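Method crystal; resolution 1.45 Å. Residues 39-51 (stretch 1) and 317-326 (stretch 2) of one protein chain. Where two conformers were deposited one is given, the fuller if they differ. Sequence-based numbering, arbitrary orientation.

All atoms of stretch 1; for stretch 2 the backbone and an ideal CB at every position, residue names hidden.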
# COMPACT_ATOMS: atom_id res chain seq x y z
N CYS A 39 -4.77 8.83 1.72
CA CYS A 39 -4.54 7.62 0.94
C CYS A 39 -3.36 6.88 1.53
O CYS A 39 -2.42 7.50 2.02
CB CYS A 39 -4.26 8.00 -0.53
SG CYS A 39 -3.93 6.59 -1.60
N ALA A 40 -3.44 5.55 1.50
CA ALA A 40 -2.29 4.68 1.66
C ALA A 40 -2.53 3.50 0.72
O ALA A 40 -3.62 2.90 0.75
CB ALA A 40 -2.14 4.21 3.11
N VAL A 41 -1.54 3.19 -0.10
CA VAL A 41 -1.59 2.06 -1.02
C VAL A 41 -0.25 1.33 -0.99
O VAL A 41 0.79 1.89 -0.63
CB VAL A 41 -1.94 2.47 -2.47
CG1 VAL A 41 -3.40 2.92 -2.55
CG2 VAL A 41 -1.01 3.58 -2.99
N SER A 42 -0.25 0.07 -1.42
CA SER A 42 0.97 -0.71 -1.59
C SER A 42 0.96 -1.29 -2.99
O SER A 42 0.50 -2.42 -3.20
CB SER A 42 1.05 -1.81 -0.54
OG SER A 42 2.18 -2.61 -0.78
N PRO A 43 1.45 -0.54 -3.96
CA PRO A 43 1.57 -1.11 -5.31
C PRO A 43 2.42 -2.36 -5.34
O PRO A 43 2.20 -3.25 -6.16
CB PRO A 43 2.17 0.06 -6.11
CG PRO A 43 1.66 1.30 -5.34
CD PRO A 43 1.77 0.89 -3.93
N TYR A 44 3.44 -2.43 -4.49
CA TYR A 44 4.27 -3.62 -4.44
C TYR A 44 3.44 -4.83 -4.11
O TYR A 44 3.61 -5.89 -4.74
CB TYR A 44 5.38 -3.43 -3.39
CG TYR A 44 6.47 -4.50 -3.35
CD1 TYR A 44 7.03 -4.99 -4.52
CD2 TYR A 44 6.97 -4.94 -2.14
CE1 TYR A 44 8.06 -5.91 -4.48
CE2 TYR A 44 8.00 -5.88 -2.10
CZ TYR A 44 8.52 -6.34 -3.26
OH TYR A 44 9.56 -7.25 -3.25
N HIS A 45 2.54 -4.74 -3.12
CA HIS A 45 1.72 -5.90 -2.82
C HIS A 45 0.64 -6.13 -3.88
O HIS A 45 0.23 -7.28 -4.10
CB HIS A 45 1.15 -5.85 -1.43
CG HIS A 45 0.70 -7.19 -0.96
ND1 HIS A 45 -0.61 -7.46 -0.65
CD2 HIS A 45 1.39 -8.32 -0.76
CE1 HIS A 45 -0.71 -8.73 -0.28
NE2 HIS A 45 0.49 -9.28 -0.35
N VAL A 46 0.17 -5.08 -4.56
CA VAL A 46 -0.69 -5.27 -5.72
C VAL A 46 0.00 -6.20 -6.71
O VAL A 46 -0.57 -7.18 -7.19
CB VAL A 46 -1.08 -3.91 -6.34
CG1 VAL A 46 -1.65 -4.05 -7.75
CG2 VAL A 46 -2.03 -3.13 -5.45
N ARG A 47 1.26 -5.89 -7.03
CA ARG A 47 2.07 -6.72 -7.93
C ARG A 47 2.23 -8.13 -7.39
O ARG A 47 2.03 -9.12 -8.12
CB ARG A 47 3.43 -6.04 -8.18
CG ARG A 47 4.46 -6.93 -8.87
CD ARG A 47 5.37 -7.60 -7.86
NE ARG A 47 6.42 -8.38 -8.52
CZ ARG A 47 7.54 -7.85 -8.99
NH1 ARG A 47 7.78 -6.55 -8.88
NH2 ARG A 47 8.46 -8.63 -9.56
N LEU A 48 2.58 -8.26 -6.11
CA LEU A 48 2.85 -9.59 -5.59
C LEU A 48 1.60 -10.45 -5.58
O LEU A 48 1.65 -11.65 -5.92
CB LEU A 48 3.45 -9.52 -4.18
CG LEU A 48 4.87 -8.98 -4.18
CD1 LEU A 48 5.29 -8.69 -2.77
CD2 LEU A 48 5.89 -9.94 -4.82
N ALA A 49 0.48 -9.87 -5.17
CA ALA A 49 -0.75 -10.65 -5.09
C ALA A 49 -1.24 -11.01 -6.49
O ALA A 49 -1.57 -12.17 -6.76
CB ALA A 49 -1.82 -9.89 -4.31
N LEU A 50 -1.29 -10.05 -7.39
CA LEU A 50 -1.80 -10.33 -8.72
C LEU A 50 -0.89 -11.32 -9.45
O LEU A 50 -1.38 -12.10 -10.28
CB LEU A 50 -1.98 -9.01 -9.45
CG LEU A 50 -2.81 -8.98 -10.72
CD1 LEU A 50 -4.15 -9.68 -10.53
CD2 LEU A 50 -3.01 -7.53 -11.16
N SER A 51 0.40 -11.29 -9.17
CA SER A 51 1.36 -12.17 -9.83
C SER A 51 1.04 -13.64 -9.60
O SER A 51 1.49 -14.49 -10.38
CB SER A 51 2.76 -11.90 -9.28
OG SER A 51 3.35 -10.78 -9.87
N UNK A 317 -12.13 -13.86 -16.04
CA UNK A 317 -11.47 -12.64 -15.62
C UNK A 317 -11.44 -12.58 -14.10
O UNK A 317 -12.16 -13.30 -13.40
CB UNK A 317 -12.17 -11.41 -16.20
N UNK A 318 -10.59 -11.71 -13.58
CA UNK A 318 -10.61 -11.38 -12.17
C UNK A 318 -11.73 -10.37 -11.97
O UNK A 318 -11.71 -9.30 -12.57
CB UNK A 318 -9.26 -10.84 -11.69
N UNK A 319 -12.72 -10.73 -11.15
CA UNK A 319 -13.91 -9.88 -11.03
C UNK A 319 -13.72 -8.66 -10.14
O UNK A 319 -14.48 -7.69 -10.28
CB UNK A 319 -15.08 -10.71 -10.49
N UNK A 320 -12.73 -8.67 -9.25
CA UNK A 320 -12.47 -7.56 -8.38
C UNK A 320 -11.15 -7.73 -7.68
O UNK A 320 -10.67 -8.86 -7.52
CB UNK A 320 -13.60 -7.40 -7.36
N UNK A 321 -10.57 -6.61 -7.28
CA UNK A 321 -9.32 -6.61 -6.50
C UNK A 321 -9.39 -5.37 -5.63
O UNK A 321 -9.34 -4.25 -6.15
CB UNK A 321 -8.07 -6.61 -7.39
N UNK A 322 -9.53 -5.55 -4.32
CA UNK A 322 -9.59 -4.48 -3.34
C UNK A 322 -8.37 -4.58 -2.44
O UNK A 322 -7.99 -5.67 -2.00
CB UNK A 322 -10.88 -4.55 -2.52
N UNK A 323 -7.80 -3.42 -2.12
CA UNK A 323 -6.71 -3.30 -1.17
C UNK A 323 -7.13 -2.43 0.00
O UNK A 323 -7.89 -1.48 -0.15
CB UNK A 323 -5.46 -2.73 -1.85
N UNK A 324 -6.62 -2.75 1.20
CA UNK A 324 -6.85 -1.94 2.39
C UNK A 324 -5.54 -1.83 3.13
O UNK A 324 -4.89 -2.85 3.40
CB UNK A 324 -7.94 -2.54 3.28
N UNK A 325 -5.10 -0.61 3.38
CA UNK A 325 -3.81 -0.36 3.99
C UNK A 325 -3.97 0.41 5.28
O UNK A 325 -4.92 1.19 5.45
CB UNK A 325 -2.90 0.40 3.03
N UNK A 326 -3.01 0.22 6.17
CA UNK A 326 -3.00 0.87 7.47
C UNK A 326 -1.60 1.33 7.82
O UNK A 326 -0.62 0.62 7.56
CB UNK A 326 -3.54 -0.07 8.55

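Position 317 lies in a loop, and its ideal CB has nothing of stretch 1 within 5.5 Å. The contact sets no rule here, so almost any side chain would suit; the deposited residue is R317, which finds its partners elsewhere in the structure.

At position 318 the CA-to-CB bond points toward stretch 1, yet the nearest atom to the ideal CB is L50 CD1, 5.4 Å away. That gap asks for a side chain with some length, and the methyl at its far side asks for an apolar one: leucine, isoleucine or methionine would all be reasonable. L318 is the deposited residue. With chi1 at t and chi2 at p, L318 CD2 comes to 3.5 Å from L50 CD1, a methyl-to-methyl contact.

Positions 319 and 320 are out of reach of the helix. The first has phi/psi of -79/-21, open to most residues, and holds N319. The second is extended at -169/154, which does not by itself demand glycine, though G320 is what stands there.

Position 321 is a strand residue whose CA-to-CB bond points toward stretch 1, but its ideal CB meets nothing within 5.5 Å. Across the gap the helix offers V46, A49 and L50, all apolar. A long, bulky apolar side chain is called for; phenylalanine or methionine could span the distance, whereas alanine would stop short. The residue is F321, with chi1 at t carrying the ring out to the helix. F321 CE2 lies 3.8 Å from V46 CG1 and 4.3 Å from L50 CB, while F321 CZ lies 4.1 Å from A49 CB. All three meet the ring obliquely.

Position 322 is out of reach, as strand alternation predicts, so stretch 1 sets no limit on its side chain, and I322 makes no contact here.

Position 323 again points toward stretch 1, with V46 CG2 5.0 Å from its ideal CB. A little farther off, to one side of that methyl, lies the turn where the strand gives way to the helix, presenting both a backbone donor, S42 N, and an acceptor, S42 O. An apolar side chain could pack on V46, but one carrying both a donor and an acceptor would use the turn better, and a primary amide on a long stem is the natural fit. Q323 supplies it. S42 N donates to Q323 OE1 at 2.9 Å, and Q323 NE2 donates to S42 O at 3.1 Å, both nearly linear. The amide thus pairs with both backbone polar groups of S42, at the N-cap, where the S42 side chain separately accepts from H45 N. Q323 NE2 also lies 3.7 Å from V46 CG2.

Position 324 points away and leaves the choice open to other surroundings; it is H324.

Position 325 is the tight one: its CA-to-CB bond points toward stretch 1, and the ideal CB is only 3.5 Å from A40 O and 4.4 Å from V41 N. Small residues such as alanine, serine or cysteine suit it. C325 places its CB 3.8 Å from A40 CB and, with chi1 at m, its SG 3.7 Å from S42 N.

Position 326 points away, so stretch 1 sets no limit on its side chain, and Y326 makes no contact within 4.5 Å.

Stretch 2 (317-326) RLNGFIQHCY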
# COMPACT_ATOMS: atom_id res chain seq x y z
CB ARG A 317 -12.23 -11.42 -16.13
CG ARG A 317 -13.64 -11.32 -15.56
CD ARG A 317 -14.50 -10.30 -16.30
NE ARG A 317 -14.78 -10.72 -17.66
CZ ARG A 317 -15.21 -9.91 -18.63
NH1 ARG A 317 -15.39 -8.62 -18.37
NH2 ARG A 317 -15.45 -10.39 -19.85
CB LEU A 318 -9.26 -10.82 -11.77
CG LEU A 318 -9.09 -10.45 -10.30
CD1 LEU A 318 -9.46 -11.59 -9.37
CD2 LEU A 318 -7.63 -9.97 -10.07
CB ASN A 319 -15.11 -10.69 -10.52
CG ASN A 319 -15.51 -11.77 -11.47
OD1 ASN A 319 -15.36 -12.95 -11.18
ND2 ASN A 319 -15.97 -11.36 -12.65
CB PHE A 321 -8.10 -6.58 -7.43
CG PHE A 321 -6.77 -6.68 -6.72
CD1 PHE A 321 -6.69 -6.95 -5.36
CD2 PHE A 321 -5.59 -6.50 -7.42
CE1 PHE A 321 -5.44 -7.05 -4.70
CE2 PHE A 321 -4.36 -6.58 -6.76
CZ PHE A 321 -4.30 -6.85 -5.42
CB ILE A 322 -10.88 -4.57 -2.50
CG1 ILE A 322 -12.12 -4.41 -3.38
CG2 ILE A 322 -10.87 -3.54 -1.39
CD1 ILE A 322 -12.23 -3.10 -4.11
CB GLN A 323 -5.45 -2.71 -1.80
CG GLN A 323 -4.26 -2.63 -0.89
CD GLN A 323 -2.98 -2.27 -1.63
OE1 GLN A 323 -2.78 -1.14 -2.06
NE2 GLN A 323 -2.11 -3.26 -1.78
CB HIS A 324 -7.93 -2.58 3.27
CG HIS A 324 -8.75 -1.60 4.05
ND1 HIS A 324 -10.11 -1.73 4.20
CD2 HIS A 324 -8.40 -0.50 4.77
CE1 HIS A 324 -10.57 -0.76 4.96
NE2 HIS A 324 -9.56 0.01 5.32
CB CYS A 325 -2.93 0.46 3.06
SG CYS A 325 -2.34 -0.49 1.61
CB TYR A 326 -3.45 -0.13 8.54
CG TYR A 326 -3.33 0.37 9.98
CD1 TYR A 326 -4.29 1.20 10.53
CD2 TYR A 326 -2.24 0.01 10.76
CE1 TYR A 326 -4.17 1.67 11.87
CE2 TYR A 326 -2.11 0.47 12.09
CZ TYR A 326 -3.08 1.28 12.63
OH TYR A 326 -2.98 1.73 13.95
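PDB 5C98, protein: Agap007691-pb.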